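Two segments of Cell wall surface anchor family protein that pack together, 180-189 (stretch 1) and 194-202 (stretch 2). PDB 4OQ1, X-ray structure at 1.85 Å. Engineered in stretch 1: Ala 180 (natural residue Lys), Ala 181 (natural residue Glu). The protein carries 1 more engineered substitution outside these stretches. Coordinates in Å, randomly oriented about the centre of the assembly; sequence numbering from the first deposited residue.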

# COMPACT_ATOMS: atom_id res chain seq x y z
N ALA A 180 -3.01 8.48 10.86
CA ALA A 180 -2.58 8.97 9.60
C ALA A 180 -2.49 7.86 8.64
O ALA A 180 -2.12 6.71 9.02
N ALA A 181 -2.71 8.20 7.37
CA ALA A 181 -2.31 7.30 6.29
C ALA A 181 -0.79 7.35 6.17
O ALA A 181 -0.16 8.43 6.12
N VAL A 182 -0.19 6.17 6.06
CA VAL A 182 1.24 6.05 6.11
C VAL A 182 1.79 6.27 4.75
O VAL A 182 1.36 5.66 3.82
N PRO A 183 2.80 7.14 4.63
CA PRO A 183 3.46 7.30 3.32
C PRO A 183 4.33 6.18 2.86
O PRO A 183 5.15 5.73 3.67
N LEU A 184 4.33 5.88 1.57
CA LEU A 184 5.02 4.70 1.02
C LEU A 184 5.60 4.98 -0.32
O LEU A 184 5.08 5.83 -1.07
N ILE A 185 6.64 4.22 -0.66
CA ILE A 185 7.28 4.34 -1.98
C ILE A 185 7.58 2.93 -2.36
O ILE A 185 7.79 2.09 -1.52
N GLY A 186 7.55 2.65 -3.64
CA GLY A 186 7.93 1.38 -4.11
C GLY A 186 6.85 0.45 -3.68
O GLY A 186 5.70 0.85 -3.49
N GLU A 187 7.25 -0.79 -3.42
CA GLU A 187 6.34 -1.84 -3.20
C GLU A 187 7.00 -2.80 -2.24
O GLU A 187 7.60 -3.80 -2.68
N TYR A 188 6.92 -2.56 -0.95
CA TYR A 188 6.37 -1.38 -0.31
C TYR A 188 7.32 -1.02 0.82
O TYR A 188 7.67 -1.91 1.56
N ARG A 189 7.65 0.25 1.03
CA ARG A 189 8.66 0.71 1.92
C ARG A 189 8.19 2.05 2.38
O ARG A 189 7.72 2.84 1.58
N GLY A 194 6.84 10.08 1.04
CA GLY A 194 6.15 9.26 0.11
C GLY A 194 4.68 9.63 -0.11
O GLY A 194 4.19 10.71 0.29
N GLN A 195 3.98 8.73 -0.79
CA GLN A 195 2.60 8.95 -1.23
C GLN A 195 1.71 8.30 -0.18
O GLN A 195 1.94 7.17 0.29
N VAL A 196 0.71 9.04 0.23
CA VAL A 196 -0.19 8.67 1.36
C VAL A 196 -1.50 8.00 0.85
O VAL A 196 -2.22 7.33 1.57
N GLY A 197 -1.73 8.04 -0.44
CA GLY A 197 -3.02 7.63 -0.94
C GLY A 197 -3.17 6.22 -1.45
O GLY A 197 -4.10 5.98 -2.21
N ARG A 198 -2.31 5.26 -1.08
CA ARG A 198 -2.23 4.06 -1.89
C ARG A 198 -2.98 2.88 -1.24
O ARG A 198 -3.01 2.73 -0.01
N THR A 199 -3.58 2.07 -2.09
CA THR A 199 -4.08 0.79 -1.71
C THR A 199 -3.02 -0.20 -1.97
O THR A 199 -2.40 -0.18 -3.04
N LEU A 200 -2.81 -1.07 -0.99
CA LEU A 200 -1.77 -2.15 -1.08
C LEU A 200 -2.51 -3.43 -1.42
O LEU A 200 -3.48 -3.77 -0.79
N TYR A 201 -2.00 -4.27 -2.36
CA TYR A 201 -2.72 -5.43 -2.79
C TYR A 201 -1.90 -6.68 -2.55
O TYR A 201 -0.72 -6.71 -2.87
N THR A 202 -2.55 -7.70 -2.05
CA THR A 202 -1.99 -9.06 -1.89
C THR A 202 -1.46 -9.58 -3.17
O THR A 202 -2.18 -9.46 -4.18

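This contact is a small, mixed interface in which a single antiparallel beta bridge fixes the backbones and a few side chains, chiefly Tyr 188, Arg 198 and Leu 184, fill the space beside it. It illustrates a general principle: where two segments share little backbone pairing, long side chains extend the contact by reaching for main-chain atoms.

The bridge joins Leu 184 and Gln 195 through a reciprocal pair of hydrogen bonds, Leu 184 N to Gln 195 O at 3.0 Å and Gln 195 N to Leu 184 O at 3.1 Å. Close approach of the chains here leaves little room at Gly 194: an ideal CB on it would lie 2.8 Å from Leu 184 O, a clash.

At one end, small apolar groups meet. Ala 181, an engineered residue, points its CB toward stretch 2, where it lies 3.2 Å from Val 196 CG1. Val 196 adopts the t rotamer, and its other methyl, CG2, sits 4.0 Å from Pro 183 CB. Val 182 instead turns its side chain away and takes part through its carbonyl: water 1 donates to Val 182 O at 2.4 Å, unusually short, and to Val 196 O at 3.0 Å, linking the two backbones.

Arg 198 shows how a guanidinium can exploit one carbonyl. Its CA-to-CB bond points toward stretch 1, and its chi1 to chi3 rotamers, m, t and p, bring both terminal nitrogens to Gly 186 O, with hydrogen bonds of 2.7 Å from Arg 198 NH1 and 3.0 Å from Arg 198 NH2. The carbonyl lies at the guanidinium edge, near its plane, as suits such a forked interaction.

Tyr 188, which follows a cis peptide bond, likewise points toward the other stretch, and its m rotamer carries the ring across to Leu 200. Leu 200 CB lies over one ring face, 4.1 Å from Tyr 188 CZ, while the phenol oxygen accepts a hydrogen bond from the backbone, Tyr 201 N to Tyr 188 OH at 3.1 Å. Leu 184, in the mt rotamer, adds to the buried apolar part, with its CD1 4.1 Å from CD1 of Leu 200 (mp).

Beside the bridge, the Gln 195 side chain sets out away from stretch 1, but its end comes nearer. Water 2 bridges this side chain to the other stretch, donating to Gln 195 OE1 at 2.8 Å and to Leu 184 O at 3.1 Å.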

# COMPACT_ATOMS: atom_id res chain seq x y z
CB ALA A 180 -1.18 9.54 9.74
CB ALA A 181 -3.02 7.65 4.97
CB VAL A 182 1.66 4.63 6.58
CG1 VAL A 182 3.15 4.47 6.51
CG2 VAL A 182 1.19 4.41 8.04
CB PRO A 183 4.28 8.53 3.54
CG PRO A 183 4.58 8.56 4.98
CD PRO A 183 3.42 8.00 5.66
CB LEU A 184 4.04 3.56 0.86
CG LEU A 184 3.40 3.06 2.16
CD1 LEU A 184 2.29 2.06 1.86
CD2 LEU A 184 4.37 2.42 3.13
CB ILE A 185 8.61 5.16 -1.99
CG1 ILE A 185 9.63 4.59 -0.99
CG2 ILE A 185 8.37 6.64 -1.75
CD1 ILE A 185 11.04 5.15 -1.13
CB GLU A 187 6.09 -2.53 -4.54
CG GLU A 187 5.13 -3.70 -4.60
CD GLU A 187 5.06 -4.26 -6.04
OE1 GLU A 187 6.09 -4.67 -6.63
OE2 GLU A 187 3.95 -4.31 -6.60
CB TYR A 188 5.03 -1.73 0.31
CG TYR A 188 3.94 -2.16 -0.64
CD1 TYR A 188 3.26 -1.23 -1.48
CD2 TYR A 188 3.58 -3.51 -0.74
CE1 TYR A 188 2.23 -1.63 -2.34
CE2 TYR A 188 2.55 -3.93 -1.61
CZ TYR A 188 1.86 -2.99 -2.38
OH TYR A 188 0.84 -3.44 -3.19
CB ARG A 189 10.02 0.85 1.25
CG ARG A 189 10.39 -0.49 0.58
CD ARG A 189 11.74 -0.55 -0.10
NE ARG A 189 11.53 -0.21 -1.48
CZ ARG A 189 11.77 0.98 -2.02
NH1 ARG A 189 12.32 1.98 -1.32
NH2 ARG A 189 11.48 1.13 -3.31
CB GLN A 195 2.38 8.37 -2.63
CG GLN A 195 3.03 9.20 -3.73
CD GLN A 195 4.52 9.47 -3.50
OE1 GLN A 195 5.36 8.54 -3.61
NE2 GLN A 195 4.88 10.74 -3.17
CB VAL A 196 -0.45 9.94 2.15
CG1 VAL A 196 -1.62 9.83 3.03
CG2 VAL A 196 0.78 10.31 3.01
CB ARG A 198 -0.78 3.67 -2.21
CG ARG A 198 0.00 4.73 -2.95
CD ARG A 198 1.47 4.41 -3.07
NE ARG A 198 1.67 3.13 -3.77
CZ ARG A 198 2.83 2.44 -3.81
NH1 ARG A 198 3.93 2.90 -3.21
NH2 ARG A 198 2.87 1.28 -4.44
CB THR A 199 -5.38 0.46 -2.44
OG1 THR A 199 -6.32 1.49 -2.10
CG2 THR A 199 -5.95 -0.83 -1.98
CB LEU A 200 -1.13 -2.30 0.33
CG LEU A 200 -0.38 -1.21 1.09
CD1 LEU A 200 -1.21 -0.02 1.57
CD2 LEU A 200 0.34 -1.69 2.32
CB TYR A 201 -3.01 -5.38 -4.38
CG TYR A 201 -3.99 -4.29 -4.73
CD1 TYR A 201 -3.54 -3.05 -5.05
CD2 TYR A 201 -5.35 -4.50 -4.64
CE1 TYR A 201 -4.41 -2.01 -5.32
CE2 TYR A 201 -6.28 -3.47 -4.86
CZ TYR A 201 -5.82 -2.25 -5.28
OH TYR A 201 -6.70 -1.18 -5.47
CB THR A 202 -2.90 -10.06 -1.16
OG1 THR A 202 -4.18 -10.38 -1.84
CG2 THR A 202 -3.19 -9.53 0.29
O HOH W 1 -0.73 5.00 2.82
O HOH W 2 4.49 5.92 -4.07